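Local coordinates for amidohydrolase (Xanthomonas campestris pv. campestris, PDB 4DZH), which probably deaminates adenosine-type substrates such as 5'-methylthioadenosine, as a zinc-dependent hydrolase of the ATZ/TRZ family, at residues Asn137-Val149 with Val159-Ala171. Sequence-based numbering, arbitrary orientation.
Sequences NENYFFADVQAAV and VGAVIIDFPTAWA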
# COMPACT_ATOMS: atom_id res chain seq x y z
N ASN A 137 -4.38 -6.93 -18.72
CA ASN A 137 -3.55 -6.99 -19.93
C ASN A 137 -2.53 -8.06 -19.60
O ASN A 137 -1.47 -7.77 -19.00
CB ASN A 137 -2.85 -5.67 -20.13
CG ASN A 137 -2.10 -5.59 -21.43
OD1 ASN A 137 -2.37 -6.34 -22.39
ND2 ASN A 137 -1.22 -4.63 -21.52
N GLU A 138 -2.85 -9.30 -20.01
CA GLU A 138 -2.09 -10.49 -19.62
C GLU A 138 -0.89 -10.75 -20.53
O GLU A 138 -0.95 -10.56 -21.75
CB GLU A 138 -3.03 -11.71 -19.72
CG GLU A 138 -2.43 -12.98 -19.11
CD GLU A 138 -2.05 -12.84 -17.63
OE1 GLU A 138 -2.82 -12.29 -16.77
OE2 GLU A 138 -0.97 -13.34 -17.31
N ASN A 139 0.21 -11.22 -19.92
CA ASN A 139 1.42 -11.44 -20.70
C ASN A 139 2.08 -12.72 -20.19
O ASN A 139 2.87 -12.68 -19.24
CB ASN A 139 2.30 -10.19 -20.49
CG ASN A 139 3.55 -10.18 -21.32
OD1 ASN A 139 4.04 -11.20 -21.76
ND2 ASN A 139 4.12 -8.97 -21.51
N TYR A 140 1.72 -13.88 -20.75
CA TYR A 140 2.29 -15.14 -20.27
C TYR A 140 2.23 -16.26 -21.32
O TYR A 140 1.48 -16.16 -22.33
CB TYR A 140 1.65 -15.64 -18.97
CG TYR A 140 2.65 -16.37 -18.05
CD1 TYR A 140 3.68 -15.67 -17.40
CD2 TYR A 140 2.59 -17.77 -17.88
CE1 TYR A 140 4.57 -16.32 -16.59
CE2 TYR A 140 3.49 -18.43 -17.08
CZ TYR A 140 4.48 -17.70 -16.43
OH TYR A 140 5.38 -18.35 -15.61
N PHE A 141 3.05 -17.29 -21.08
CA PHE A 141 3.06 -18.50 -21.89
C PHE A 141 1.71 -19.17 -21.74
O PHE A 141 1.00 -18.96 -20.78
CB PHE A 141 4.18 -19.43 -21.41
CG PHE A 141 5.55 -18.79 -21.48
CD1 PHE A 141 6.24 -18.72 -22.68
CD2 PHE A 141 6.15 -18.28 -20.34
CE1 PHE A 141 7.49 -18.13 -22.77
CE2 PHE A 141 7.41 -17.70 -20.40
CZ PHE A 141 8.07 -17.63 -21.63
N PHE A 142 1.36 -20.01 -22.73
CA PHE A 142 0.07 -20.71 -22.68
C PHE A 142 -1.11 -19.74 -22.64
O PHE A 142 -2.08 -19.96 -21.91
CB PHE A 142 0.02 -21.78 -21.58
CG PHE A 142 1.01 -22.90 -21.79
CD1 PHE A 142 2.33 -22.76 -21.36
CD2 PHE A 142 0.64 -24.03 -22.49
CE1 PHE A 142 3.25 -23.76 -21.59
CE2 PHE A 142 1.56 -25.04 -22.73
CZ PHE A 142 2.86 -24.91 -22.28
N ALA A 143 -1.00 -18.72 -23.49
CA ALA A 143 -2.07 -17.73 -23.66
C ALA A 143 -3.37 -18.39 -24.06
O ALA A 143 -4.43 -17.86 -23.71
CB ALA A 143 -1.66 -16.67 -24.69
N ASP A 144 -3.30 -19.53 -24.77
CA ASP A 144 -4.53 -20.23 -25.17
C ASP A 144 -5.33 -20.67 -23.94
O ASP A 144 -6.55 -20.47 -23.85
CB ASP A 144 -4.23 -21.42 -26.10
CG ASP A 144 -3.27 -22.46 -25.50
OD1 ASP A 144 -2.52 -22.16 -24.55
OD2 ASP A 144 -3.27 -23.62 -26.01
N VAL A 145 -4.63 -21.22 -22.95
CA VAL A 145 -5.27 -21.65 -21.72
C VAL A 145 -5.79 -20.43 -20.96
O VAL A 145 -6.92 -20.43 -20.48
CB VAL A 145 -4.24 -22.39 -20.82
CG1 VAL A 145 -4.82 -22.65 -19.45
CG2 VAL A 145 -3.76 -23.69 -21.52
N GLN A 146 -4.99 -19.36 -20.92
CA GLN A 146 -5.43 -18.17 -20.20
C GLN A 146 -6.71 -17.57 -20.77
O GLN A 146 -7.60 -17.22 -20.01
CB GLN A 146 -4.36 -17.10 -20.23
CG GLN A 146 -3.12 -17.58 -19.49
CD GLN A 146 -2.10 -16.46 -19.35
OE1 GLN A 146 -1.58 -15.95 -20.35
NE2 GLN A 146 -1.82 -16.07 -18.10
N ALA A 147 -6.78 -17.44 -22.08
CA ALA A 147 -7.97 -16.90 -22.72
C ALA A 147 -9.20 -17.74 -22.35
O ALA A 147 -10.23 -17.19 -21.95
CB ALA A 147 -7.79 -16.82 -24.25
N ALA A 148 -9.04 -19.05 -22.40
CA ALA A 148 -10.15 -19.95 -22.06
C ALA A 148 -10.56 -19.78 -20.61
O ALA A 148 -11.77 -19.72 -20.29
CB ALA A 148 -9.77 -21.39 -22.35
N VAL A 149 -9.56 -19.69 -19.71
CA VAL A 149 -9.82 -19.51 -18.28
C VAL A 149 -10.51 -18.20 -17.98
O VAL A 149 -11.51 -18.19 -17.30
CB VAL A 149 -8.54 -19.64 -17.43
CG1 VAL A 149 -8.83 -19.25 -15.99
CG2 VAL A 149 -8.02 -21.04 -17.51
N VAL A 159 -5.27 -10.56 -24.04
CA VAL A 159 -4.38 -11.69 -23.76
C VAL A 159 -3.24 -11.67 -24.75
O VAL A 159 -3.47 -11.65 -25.97
CB VAL A 159 -5.13 -13.04 -23.85
CG1 VAL A 159 -4.15 -14.20 -23.67
CG2 VAL A 159 -6.21 -13.10 -22.78
N GLY A 160 -2.02 -11.63 -24.23
CA GLY A 160 -0.89 -11.54 -25.14
C GLY A 160 -0.29 -12.87 -25.56
O GLY A 160 -0.12 -13.78 -24.72
N ALA A 161 0.11 -12.95 -26.82
CA ALA A 161 0.81 -14.10 -27.35
C ALA A 161 2.31 -13.77 -27.27
O ALA A 161 2.80 -12.87 -27.95
CB ALA A 161 0.39 -14.34 -28.84
N VAL A 162 3.01 -14.46 -26.37
CA VAL A 162 4.44 -14.21 -26.19
C VAL A 162 5.26 -14.48 -27.46
O VAL A 162 5.09 -15.54 -28.11
CB VAL A 162 5.02 -15.09 -25.03
CG1 VAL A 162 6.53 -14.91 -24.91
CG2 VAL A 162 4.35 -14.80 -23.70
N ILE A 163 6.15 -13.54 -27.79
CA ILE A 163 7.13 -13.77 -28.84
C ILE A 163 8.52 -13.58 -28.20
O ILE A 163 8.78 -12.54 -27.58
CB ILE A 163 6.99 -12.75 -29.98
CG1 ILE A 163 5.59 -12.80 -30.60
CG2 ILE A 163 8.11 -12.93 -31.02
CD1 ILE A 163 5.26 -14.17 -31.29
N ILE A 164 9.42 -14.56 -28.35
CA ILE A 164 10.75 -14.45 -27.74
C ILE A 164 11.70 -15.33 -28.57
O ILE A 164 11.26 -16.28 -29.24
CB ILE A 164 10.68 -14.84 -26.22
CG1 ILE A 164 11.96 -14.46 -25.48
CG2 ILE A 164 10.32 -16.30 -25.99
CD1 ILE A 164 11.84 -14.63 -23.98
N ASP A 165 12.98 -15.00 -28.55
CA ASP A 165 13.93 -15.71 -29.43
C ASP A 165 14.30 -17.09 -28.89
O ASP A 165 15.01 -17.82 -29.57
CB ASP A 165 15.27 -14.97 -29.51
CG ASP A 165 15.21 -13.66 -30.26
OD1 ASP A 165 14.20 -13.33 -30.92
OD2 ASP A 165 16.24 -12.95 -30.21
N PHE A 166 13.89 -17.42 -27.67
CA PHE A 166 14.38 -18.63 -26.99
C PHE A 166 13.29 -19.69 -26.83
O PHE A 166 12.11 -19.38 -26.66
CB PHE A 166 14.95 -18.28 -25.61
CG PHE A 166 15.86 -17.10 -25.62
CD1 PHE A 166 17.04 -17.13 -26.36
CD2 PHE A 166 15.56 -15.97 -24.89
CE1 PHE A 166 17.90 -16.04 -26.37
CE2 PHE A 166 16.41 -14.88 -24.89
CZ PHE A 166 17.58 -14.91 -25.64
N PRO A 167 13.68 -20.97 -26.91
CA PRO A 167 12.67 -22.03 -26.80
C PRO A 167 12.19 -22.23 -25.38
O PRO A 167 12.94 -22.04 -24.41
CB PRO A 167 13.42 -23.29 -27.31
CG PRO A 167 14.85 -22.97 -27.01
CD PRO A 167 15.01 -21.50 -27.27
N THR A 168 10.91 -22.56 -25.27
CA THR A 168 10.27 -22.83 -23.99
C THR A 168 9.26 -23.93 -24.25
O THR A 168 9.08 -24.37 -25.40
CB THR A 168 9.50 -21.61 -23.47
OG1 THR A 168 8.51 -21.23 -24.44
CG2 THR A 168 10.43 -20.44 -23.20
N ALA A 169 8.56 -24.35 -23.20
CA ALA A 169 7.53 -25.37 -23.33
C ALA A 169 6.41 -24.90 -24.25
O ALA A 169 5.74 -25.71 -24.91
CB ALA A 169 6.98 -25.69 -21.95
N TRP A 170 6.18 -23.59 -24.27
CA TRP A 170 5.17 -23.00 -25.14
C TRP A 170 5.46 -23.15 -26.64
O TRP A 170 4.58 -23.48 -27.45
CB TRP A 170 4.99 -21.54 -24.75
CG TRP A 170 4.00 -20.76 -25.57
CD1 TRP A 170 4.26 -19.60 -26.25
CD2 TRP A 170 2.60 -21.04 -25.77
NE1 TRP A 170 3.12 -19.16 -26.87
CE2 TRP A 170 2.09 -20.02 -26.60
CE3 TRP A 170 1.75 -22.08 -25.37
CZ2 TRP A 170 0.75 -19.98 -27.01
CZ3 TRP A 170 0.41 -22.03 -25.78
CH2 TRP A 170 -0.07 -20.99 -26.59
N ALA A 171 6.70 -22.91 -27.03
CA ALA A 171 7.08 -22.92 -28.43
C ALA A 171 8.60 -23.03 -28.53
O ALA A 171 9.34 -22.40 -27.76
CB ALA A 171 6.63 -21.65 -29.11
O HOH W 1 -0.78 -13.78 -22.06
O HOH W 2 1.71 -16.81 -24.98
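One face of the Trp170 indole is covered by the backbone of Phe141-Ala143, where the chain enters helix 143-152: Phe142 CA sits 3.7 Å from the centroid of the six-membered ring and 27° off its normal, a CH-pi contact. CG anti to the backbone N (chi1 179°) carries this ring to the first turn of the helix, where Asp144 OD1 comes within 3.2 Å of Trp170 CZ3. The Phe142 ring meets the same indole obliquely, planes at 58°, with Trp170 CE3 over one phenyl face near the rim. The Phe141 ring diverges from that of Phe142; its CD1 touches Trp170 CB at 3.7 Å, and its CE1 packs against Thr168 and Val162 CG1. These contacts close the loop after strand 156-163 over the loop leading into the helix, within a beta-alpha-beta unit of the TIM barrel. The two strands run parallel, paired by Gly160 N to Glu138 O (2.9 Å), a bent bond. Past it the strands part, and two waters bridge them: one accepts from Tyr140 N and lies close to Gly160 O and Gln146 OE1, the other links Tyr140 O to Val162 N. Val159 sets its two methyls against helix alanines: CG1 against Ala143 CB at 3.7 Å, CG2 against Ala147. Near the zinc-binding His79 and His81, Asn139 directs its side chain into the barrel, and its backbone O accepts from His81 ND1.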